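Local structure of terminase, large subunit (Enterobacteria phage P22, 4DKW) at residues 71-85 with 106-118. The protein powers ATP-driven packaging of viral DNA into empty capsids and cuts the genome with its C-terminal nuclease domain, the part described here. Sequence-based numbering, arbitrary orientation.
Sequences WGAVKSWANKIPVAW and DAGFSMLPDHATF
Val83 and Met111 pair in parallel, strand 82-84 against the short, weakly bonded strand 110-111: Val83 N donates to Ser110 O (2.8 Å, bent at 136°), Leu112 N returns a straighter bond to Val83 O, and further along Ala116 N reaches Trp85 O. On the face shared by Val83 and Met111, the bent methionine chain lays CE 3.5 Å from Val83 CG1 and brings SD obliquely to the five-membered ring of Trp85, a Met-aromatic contact. The Trp85 indole, with CG between the backbone N and the carbonyl carbon (chi1 49°), sends NE1 2.7 Å to Leu112 O, nearly within the ring plane, while His115 CA lies over one face of the six-membered ring. Strands 82-84 and 110-111, joined by helix 97-107, form a beta-alpha-beta unit of the RNase H-like nuclease domain; the Trp85 side chain is about 8 Å from that of magnesium-binding Asp33. Where helix 67-78 passes the end of helix 97-107, Trp71 turns its edge to the face of the Phe109 ring in a T-shaped pair, planes at 81°, and Gly108 CA makes a CH-pi contact over the indole face, 4.0 Å from the six-membered ring centroid. Val74 CG2 meets the Phe109 edge. One water bridges Ala78 O and Ile81 O to Ser110 N; a second joins Lys80 N to Gly108 O and Ser110 OG.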
ATOM      1  N   TRP A  71      -8.406   7.622 -10.654  1.00 44.39           N
ATOM      2  CA  TRP A  71      -8.915   6.559 -11.516  1.00 42.94           C
ATOM      3  C   TRP A  71      -8.409   6.675 -12.951  1.00 46.38           C
ATOM      4  O   TRP A  71      -8.030   5.682 -13.557  1.00 46.57           O
ATOM      5  CB  TRP A  71     -10.446   6.532 -11.497  1.00 41.64           C
ATOM      6  CG  TRP A  71     -11.039   5.472 -12.387  1.00 47.23           C
ATOM      7  CD1 TRP A  71     -11.709   5.669 -13.565  1.00 50.51           C
ATOM      8  CD2 TRP A  71     -11.007   4.052 -12.177  1.00 47.33           C
ATOM      9  NE1 TRP A  71     -12.100   4.459 -14.095  1.00 45.06           N
ATOM     10  CE2 TRP A  71     -11.681   3.454 -13.265  1.00 47.77           C
ATOM     11  CE3 TRP A  71     -10.478   3.231 -11.175  1.00 43.90           C
ATOM     12  CZ2 TRP A  71     -11.832   2.071 -13.378  1.00 41.32           C
ATOM     13  CZ3 TRP A  71     -10.634   1.858 -11.290  1.00 38.47           C
ATOM     14  CH2 TRP A  71     -11.307   1.292 -12.379  1.00 37.38           C
ATOM     15  N   GLY A  72      -8.395   7.886 -13.492  1.00 43.41           N
ATOM     16  CA  GLY A  72      -7.837   8.095 -14.817  1.00 42.19           C
ATOM     17  C   GLY A  72      -6.356   7.760 -14.912  1.00 47.77           C
ATOM     18  O   GLY A  72      -5.876   7.320 -15.955  1.00 46.07           O
ATOM     19  N   ALA A  73      -5.629   7.955 -13.818  1.00 46.51           N
ATOM     20  CA  ALA A  73      -4.188   7.716 -13.807  1.00 44.30           C
ATOM     21  C   ALA A  73      -3.791   6.250 -13.605  1.00 40.98           C
ATOM     22  O   ALA A  73      -2.690   5.855 -14.000  1.00 40.72           O
ATOM     23  CB  ALA A  73      -3.508   8.591 -12.761  1.00 39.85           C
ATOM     24  N   VAL A  74      -4.659   5.447 -12.986  1.00 43.44           N
ATOM     25  CA  VAL A  74      -4.272   4.076 -12.627  1.00 42.26           C
ATOM     26  C   VAL A  74      -5.227   2.984 -13.101  1.00 42.35           C
ATOM     27  O   VAL A  74      -4.956   1.803 -12.880  1.00 41.65           O
ATOM     28  CB  VAL A  74      -4.085   3.893 -11.093  1.00 28.22           C
ATOM     29  CG1 VAL A  74      -3.144   4.952 -10.529  1.00 29.09           C
ATOM     30  CG2 VAL A  74      -5.420   3.920 -10.380  1.00 26.13           C
ATOM     31  N   LYS A  75      -6.335   3.352 -13.744  1.00 45.01           N
ATOM     32  CA  LYS A  75      -7.367   2.359 -14.080  1.00 44.02           C
ATOM     33  C   LYS A  75      -6.878   1.221 -14.969  1.00 41.80           C
ATOM     34  O   LYS A  75      -7.454   0.132 -14.940  1.00 35.54           O
ATOM     35  CB  LYS A  75      -8.613   2.998 -14.705  1.00 43.81           C
ATOM     36  CG  LYS A  75      -8.384   3.718 -16.018  1.00 46.99           C
ATOM     37  CD  LYS A  75      -9.662   4.405 -16.459  1.00 53.72           C
ATOM     38  CE  LYS A  75      -9.463   5.192 -17.741  1.00 64.36           C
ATOM     39  NZ  LYS A  75      -9.074   4.297 -18.860  1.00 72.74           N
ATOM     40  N   SER A  76      -5.825   1.470 -15.745  1.00 40.48           N
ATOM     41  CA  SER A  76      -5.266   0.442 -16.623  1.00 40.07           C
ATOM     42  C   SER A  76      -4.825  -0.790 -15.837  1.00 41.31           C
ATOM     43  O   SER A  76      -5.000  -1.919 -16.303  1.00 41.89           O
ATOM     44  CB  SER A  76      -4.109   0.989 -17.476  1.00 40.51           C
ATOM     45  OG  SER A  76      -3.077   1.543 -16.677  1.00 41.23           O
ATOM     46  N   TRP A  77      -4.265  -0.572 -14.645  1.00 38.99           N
ATOM     47  CA  TRP A  77      -3.886  -1.683 -13.770  1.00 30.39           C
ATOM     48  C   TRP A  77      -4.814  -1.894 -12.559  1.00 31.46           C
ATOM     49  O   TRP A  77      -4.898  -3.007 -12.019  1.00 36.01           O
ATOM     50  CB  TRP A  77      -2.399  -1.613 -13.343  1.00 27.91           C
ATOM     51  CG  TRP A  77      -1.889  -0.283 -12.830  1.00 30.69           C
ATOM     52  CD1 TRP A  77      -1.325   0.722 -13.570  1.00 29.68           C
ATOM     53  CD2 TRP A  77      -1.861   0.170 -11.463  1.00 33.85           C
ATOM     54  NE1 TRP A  77      -0.964   1.770 -12.754  1.00 26.45           N
ATOM     55  CE2 TRP A  77      -1.279   1.457 -11.459  1.00 27.03           C
ATOM     56  CE3 TRP A  77      -2.276  -0.382 -10.244  1.00 26.95           C
ATOM     57  CZ2 TRP A  77      -1.099   2.192 -10.284  1.00 26.76           C
ATOM     58  CZ3 TRP A  77      -2.095   0.353  -9.081  1.00 20.51           C
ATOM     59  CH2 TRP A  77      -1.519   1.626  -9.110  1.00 23.32           C
ATOM     60  N   ALA A  78      -5.517  -0.840 -12.150  1.00 31.79           N
ATOM     61  CA  ALA A  78      -6.369  -0.896 -10.963  1.00 27.70           C
ATOM     62  C   ALA A  78      -7.757  -1.482 -11.235  1.00 30.76           C
ATOM     63  O   ALA A  78      -8.471  -1.837 -10.307  1.00 30.84           O
ATOM     64  CB  ALA A  78      -6.491   0.489 -10.337  1.00 27.26           C
ATOM     65  N   ASN A  79      -8.137  -1.571 -12.506  1.00 32.53           N
ATOM     66  CA  ASN A  79      -9.475  -2.017 -12.880  1.00 33.92           C
ATOM     67  C   ASN A  79      -9.840  -3.395 -12.320  1.00 36.61           C
ATOM     68  O   ASN A  79      -9.113  -4.367 -12.530  1.00 36.77           O
ATOM     69  CB  ASN A  79      -9.626  -2.003 -14.403  1.00 34.84           C
ATOM     70  CG  ASN A  79     -11.062  -2.142 -14.848  1.00 40.43           C
ATOM     71  OD1 ASN A  79     -11.984  -1.680 -14.178  1.00 45.86           O
ATOM     72  ND2 ASN A  79     -11.259  -2.782 -15.989  1.00 43.23           N
ATOM     73  N   LYS A  80     -10.962  -3.448 -11.601  1.00 38.22           N
ATOM     74  CA  LYS A  80     -11.525  -4.678 -11.023  1.00 37.89           C
ATOM     75  C   LYS A  80     -10.754  -5.266  -9.836  1.00 33.32           C
ATOM     76  O   LYS A  80     -11.149  -6.294  -9.288  1.00 39.11           O
ATOM     77  CB  LYS A  80     -11.762  -5.748 -12.100  1.00 35.80           C
ATOM     78  CG  LYS A  80     -13.015  -5.541 -12.919  1.00 47.50           C
ATOM     79  CD  LYS A  80     -12.691  -5.443 -14.401  1.00 62.86           C
ATOM     80  CE  LYS A  80     -11.908  -6.654 -14.891  1.00 74.33           C
ATOM     81  NZ  LYS A  80     -11.616  -6.594 -16.355  1.00 79.89           N
ATOM     82  N   ILE A  81      -9.670  -4.616  -9.426  1.00 30.02           N
ATOM     83  CA  ILE A  81      -8.866  -5.106  -8.303  1.00 27.41           C
ATOM     84  C   ILE A  81      -9.399  -4.554  -6.979  1.00 24.85           C
ATOM     85  O   ILE A  81      -9.590  -3.344  -6.857  1.00 33.58           O
ATOM     86  CB  ILE A  81      -7.396  -4.676  -8.455  1.00 26.16           C
ATOM     87  CG1 ILE A  81      -6.871  -5.038  -9.849  1.00 27.15           C
ATOM     88  CG2 ILE A  81      -6.556  -5.270  -7.357  1.00 19.72           C
ATOM     89  CD1 ILE A  81      -7.068  -6.498 -10.239  1.00 32.04           C
ATOM     90  N   PRO A  82      -9.650  -5.431  -5.986  1.00 31.11           N
ATOM     91  CA  PRO A  82     -10.153  -4.957  -4.686  1.00 31.43           C
ATOM     92  C   PRO A  82      -9.184  -3.953  -4.066  1.00 32.65           C
ATOM     93  O   PRO A  82      -7.968  -4.130  -4.186  1.00 29.51           O
ATOM     94  CB  PRO A  82     -10.201  -6.229  -3.832  1.00 28.71           C
ATOM     95  CG  PRO A  82     -10.142  -7.364  -4.802  1.00 33.48           C
ATOM     96  CD  PRO A  82      -9.376  -6.878  -5.980  1.00 29.35           C
ATOM     97  N   VAL A  83      -9.708  -2.914  -3.427  1.00 29.89           N
ATOM     98  CA  VAL A  83      -8.867  -1.857  -2.872  1.00 28.01           C
ATOM     99  C   VAL A  83      -8.992  -1.748  -1.358  1.00 31.44           C
ATOM    100  O   VAL A  83     -10.093  -1.571  -0.830  1.00 34.07           O
ATOM    101  CB  VAL A  83      -9.212  -0.487  -3.488  1.00 24.10           C
ATOM    102  CG1 VAL A  83      -8.344   0.615  -2.883  1.00 21.25           C
ATOM    103  CG2 VAL A  83      -9.049  -0.536  -4.994  1.00 27.15           C
ATOM    104  N   ALA A  84      -7.863  -1.867  -0.661  1.00 30.88           N
ATOM    105  CA  ALA A  84      -7.819  -1.651   0.789  1.00 28.37           C
ATOM    106  C   ALA A  84      -7.645  -0.154   1.055  1.00 30.03           C
ATOM    107  O   ALA A  84      -7.039   0.552   0.254  1.00 28.79           O
ATOM    108  CB  ALA A  84      -6.675  -2.461   1.432  1.00 23.41           C
ATOM    109  N   TRP A  85      -8.194   0.332   2.163  1.00 30.76           N
ATOM    110  CA  TRP A  85      -8.168   1.759   2.459  1.00 31.16           C
ATOM    111  C   TRP A  85      -8.313   2.010   3.958  1.00 34.78           C
ATOM    112  O   TRP A  85      -8.885   1.184   4.672  1.00 41.51           O
ATOM    113  CB  TRP A  85      -9.275   2.469   1.685  1.00 28.13           C
ATOM    114  CG  TRP A  85     -10.596   1.814   1.810  1.00 31.35           C
ATOM    115  CD1 TRP A  85     -11.105   0.839   1.014  1.00 33.11           C
ATOM    116  CD2 TRP A  85     -11.592   2.095   2.796  1.00 31.25           C
ATOM    117  NE1 TRP A  85     -12.369   0.484   1.448  1.00 33.78           N
ATOM    118  CE2 TRP A  85     -12.689   1.244   2.539  1.00 37.61           C
ATOM    119  CE3 TRP A  85     -11.661   2.980   3.872  1.00 26.57           C
ATOM    120  CZ2 TRP A  85     -13.838   1.259   3.326  1.00 36.27           C
ATOM    121  CZ3 TRP A  85     -12.797   2.994   4.645  1.00 33.87           C
ATOM    122  CH2 TRP A  85     -13.873   2.139   4.368  1.00 36.92           C
ATOM    123  N   ASP A 106     -17.338   5.476  -6.550  1.00 46.63           N
ATOM    124  CA  ASP A 106     -18.141   6.128  -7.583  1.00 51.60           C
ATOM    125  C   ASP A 106     -17.277   6.449  -8.790  1.00 48.40           C
ATOM    126  O   ASP A 106     -17.770   6.501  -9.917  1.00 47.13           O
ATOM    127  CB  ASP A 106     -18.804   7.407  -7.052  1.00 56.71           C
ATOM    128  CG  ASP A 106     -19.944   7.123  -6.085  1.00 65.17           C
ATOM    129  OD1 ASP A 106     -20.455   5.980  -6.074  1.00 65.22           O
ATOM    130  OD2 ASP A 106     -20.333   8.050  -5.341  1.00 68.60           O
ATOM    131  N   ALA A 107     -15.988   6.660  -8.537  1.00 44.83           N
ATOM    132  CA  ALA A 107     -15.017   6.958  -9.585  1.00 47.92           C
ATOM    133  C   ALA A 107     -14.623   5.705 -10.373  1.00 51.32           C
ATOM    134  O   ALA A 107     -14.048   5.799 -11.455  1.00 54.28           O
ATOM    135  CB  ALA A 107     -13.781   7.630  -8.994  1.00 42.28           C
ATOM    136  N   GLY A 108     -14.929   4.534  -9.825  1.00 43.42           N
ATOM    137  CA  GLY A 108     -14.714   3.293 -10.548  1.00 41.29           C
ATOM    138  C   GLY A 108     -13.886   2.242  -9.822  1.00 41.84           C
ATOM    139  O   GLY A 108     -13.793   1.090 -10.259  1.00 41.35           O
ATOM    140  N   PHE A 109     -13.266   2.628  -8.717  1.00 37.58           N
ATOM    141  CA  PHE A 109     -12.447   1.684  -7.982  1.00 37.40           C
ATOM    142  C   PHE A 109     -13.306   0.629  -7.285  1.00 41.18           C
ATOM    143  O   PHE A 109     -14.410   0.926  -6.804  1.00 40.78           O
ATOM    144  CB  PHE A 109     -11.612   2.400  -6.933  1.00 30.11           C
ATOM    145  CG  PHE A 109     -10.513   3.264  -7.488  1.00 32.45           C
ATOM    146  CD1 PHE A 109      -9.303   2.706  -7.883  1.00 31.91           C
ATOM    147  CD2 PHE A 109     -10.670   4.640  -7.574  1.00 33.16           C
ATOM    148  CE1 PHE A 109      -8.283   3.498  -8.378  1.00 27.85           C
ATOM    149  CE2 PHE A 109      -9.650   5.440  -8.070  1.00 31.89           C
ATOM    150  CZ  PHE A 109      -8.458   4.866  -8.470  1.00 31.97           C
ATOM    151  N   SER A 110     -12.790  -0.599  -7.224  1.00 40.72           N
ATOM    152  CA  SER A 110     -13.443  -1.672  -6.479  1.00 33.06           C
ATOM    153  C   SER A 110     -13.039  -1.621  -5.004  1.00 32.85           C
ATOM    154  O   SER A 110     -12.273  -2.447  -4.507  1.00 38.84           O
ATOM    155  CB  SER A 110     -13.101  -3.026  -7.099  1.00 34.65           C
ATOM    156  OG  SER A 110     -13.395  -3.019  -8.487  1.00 41.23           O
ATOM    157  N   MET A 111     -13.562  -0.623  -4.313  1.00 33.60           N
ATOM    158  CA  MET A 111     -13.239  -0.398  -2.918  1.00 33.59           C
ATOM    159  C   MET A 111     -13.825  -1.505  -2.044  1.00 39.09           C
ATOM    160  O   MET A 111     -14.983  -1.868  -2.197  1.00 38.59           O
ATOM    161  CB  MET A 111     -13.756   0.981  -2.521  1.00 28.81           C
ATOM    162  CG  MET A 111     -13.097   2.087  -3.348  1.00 36.12           C
ATOM    163  SD  MET A 111     -11.510   2.450  -2.639  1.00 43.84           S
ATOM    164  CE  MET A 111     -10.533   3.156  -3.936  1.00 81.88           C
ATOM    165  N   LEU A 112     -13.003  -2.064  -1.159  1.00 39.62           N
ATOM    166  CA  LEU A 112     -13.465  -3.088  -0.222  1.00 38.43           C
ATOM    167  C   LEU A 112     -14.475  -2.487   0.774  1.00 39.85           C
ATOM    168  O   LEU A 112     -14.395  -1.301   1.109  1.00 34.25           O
ATOM    169  CB  LEU A 112     -12.277  -3.740   0.504  1.00 32.91           C
ATOM    170  CG  LEU A 112     -11.495  -4.775  -0.319  1.00 30.99           C
ATOM    171  CD1 LEU A 112     -10.149  -5.122   0.311  1.00 25.99           C
ATOM    172  CD2 LEU A 112     -12.323  -6.034  -0.515  1.00 20.43           C
ATOM    173  N   PRO A 113     -15.436  -3.301   1.243  1.00 39.36           N
ATOM    174  CA  PRO A 113     -16.511  -2.791   2.103  1.00 40.89           C
ATOM    175  C   PRO A 113     -16.046  -2.176   3.418  1.00 43.72           C
ATOM    176  O   PRO A 113     -16.660  -1.211   3.879  1.00 43.80           O
ATOM    177  CB  PRO A 113     -17.372  -4.033   2.372  1.00 41.06           C
ATOM    178  CG  PRO A 113     -16.499  -5.212   2.018  1.00 39.87           C
ATOM    179  CD  PRO A 113     -15.618  -4.727   0.915  1.00 41.34           C
ATOM    180  N   ASP A 114     -14.979  -2.718   4.000  1.00 43.86           N
ATOM    181  CA  ASP A 114     -14.496  -2.257   5.308  1.00 41.32           C
ATOM    182  C   ASP A 114     -13.051  -1.737   5.273  1.00 39.73           C
ATOM    183  O   ASP A 114     -12.262  -2.112   4.391  1.00 36.06           O
ATOM    184  CB  ASP A 114     -14.639  -3.371   6.348  1.00 46.30           C
ATOM    185  CG  ASP A 114     -16.070  -3.884   6.458  1.00 54.47           C
ATOM    186  OD1 ASP A 114     -16.925  -3.151   7.009  1.00 52.84           O
ATOM    187  OD2 ASP A 114     -16.338  -5.023   6.006  1.00 51.46           O
ATOM    188  N   HIS A 115     -12.704  -0.875   6.228  1.00 36.76           N
ATOM    189  CA  HIS A 115     -11.361  -0.300   6.312  1.00 38.93           C
ATOM    190  C   HIS A 115     -10.315  -1.368   6.579  1.00 36.40           C
ATOM    191  O   HIS A 115     -10.653  -2.474   6.993  1.00 35.06           O
ATOM    192  CB  HIS A 115     -11.291   0.803   7.389  1.00 37.98           C
ATOM    193  CG  HIS A 115     -11.315   0.257   8.818  1.00 48.03           C
ATOM    194  ND1 HIS A 115     -12.331  -0.491   9.280  1.00 55.62           N
ATOM    195  CD2 HIS A 115     -10.415   0.404   9.800  1.00 47.34           C
ATOM    196  CE1 HIS A 115     -12.092  -0.818  10.546  1.00 53.64           C
ATOM    197  NE2 HIS A 115     -10.931  -0.306  10.884  1.00 48.41           N
ATOM    198  N   ALA A 116      -9.053  -1.038   6.331  1.00 29.93           N
ATOM    199  CA  ALA A 116      -7.993  -2.033   6.383  1.00 26.41           C
ATOM    200  C   ALA A 116      -7.738  -2.488   7.803  1.00 28.59           C
ATOM    201  O   ALA A 116      -7.403  -1.683   8.677  1.00 32.75           O
ATOM    202  CB  ALA A 116      -6.705  -1.478   5.769  1.00 26.11           C
ATOM    203  N   THR A 117      -7.905  -3.787   8.027  1.00 28.27           N
ATOM    204  CA  THR A 117      -7.550  -4.400   9.305  1.00 24.88           C
ATOM    205  C   THR A 117      -6.783  -5.709   9.103  1.00 23.53           C
ATOM    206  O   THR A 117      -6.906  -6.358   8.066  1.00 28.09           O
ATOM    207  CB  THR A 117      -8.801  -4.678  10.164  1.00 25.02           C
ATOM    208  OG1 THR A 117      -9.683  -5.578   9.474  1.00 30.01           O
ATOM    209  CG2 THR A 117      -9.545  -3.390  10.466  1.00 27.79           C
ATOM    210  N   PHE A 118      -6.049  -6.116  10.131  1.00 21.70           N
ATOM    211  CA  PHE A 118      -5.533  -7.470  10.206  1.00 21.10           C
ATOM    212  C   PHE A 118      -6.739  -8.375  10.431  1.00 27.34           C
ATOM    213  O   PHE A 118      -7.837  -7.890  10.691  1.00 31.17           O
ATOM    214  CB  PHE A 118      -4.546  -7.611  11.364  1.00 24.29           C
ATOM    215  CG  PHE A 118      -3.228  -6.935  11.126  1.00 24.34           C
ATOM    216  CD1 PHE A 118      -2.250  -7.546  10.359  1.00 23.01           C
ATOM    217  CD2 PHE A 118      -2.964  -5.690  11.671  1.00 22.20           C
ATOM    218  CE1 PHE A 118      -1.036  -6.926  10.139  1.00 24.92           C
ATOM    219  CE2 PHE A 118      -1.754  -5.067  11.453  1.00 24.83           C
ATOM    220  CZ  PHE A 118      -0.788  -5.685  10.687  1.00 25.17           C
TER
HETATM  221  O   HOH W   1     -10.136  -1.107  -8.129  1.00 15.29           O
HETATM  222  O   HOH W   2     -12.282  -1.300 -10.488  1.00 36.76           O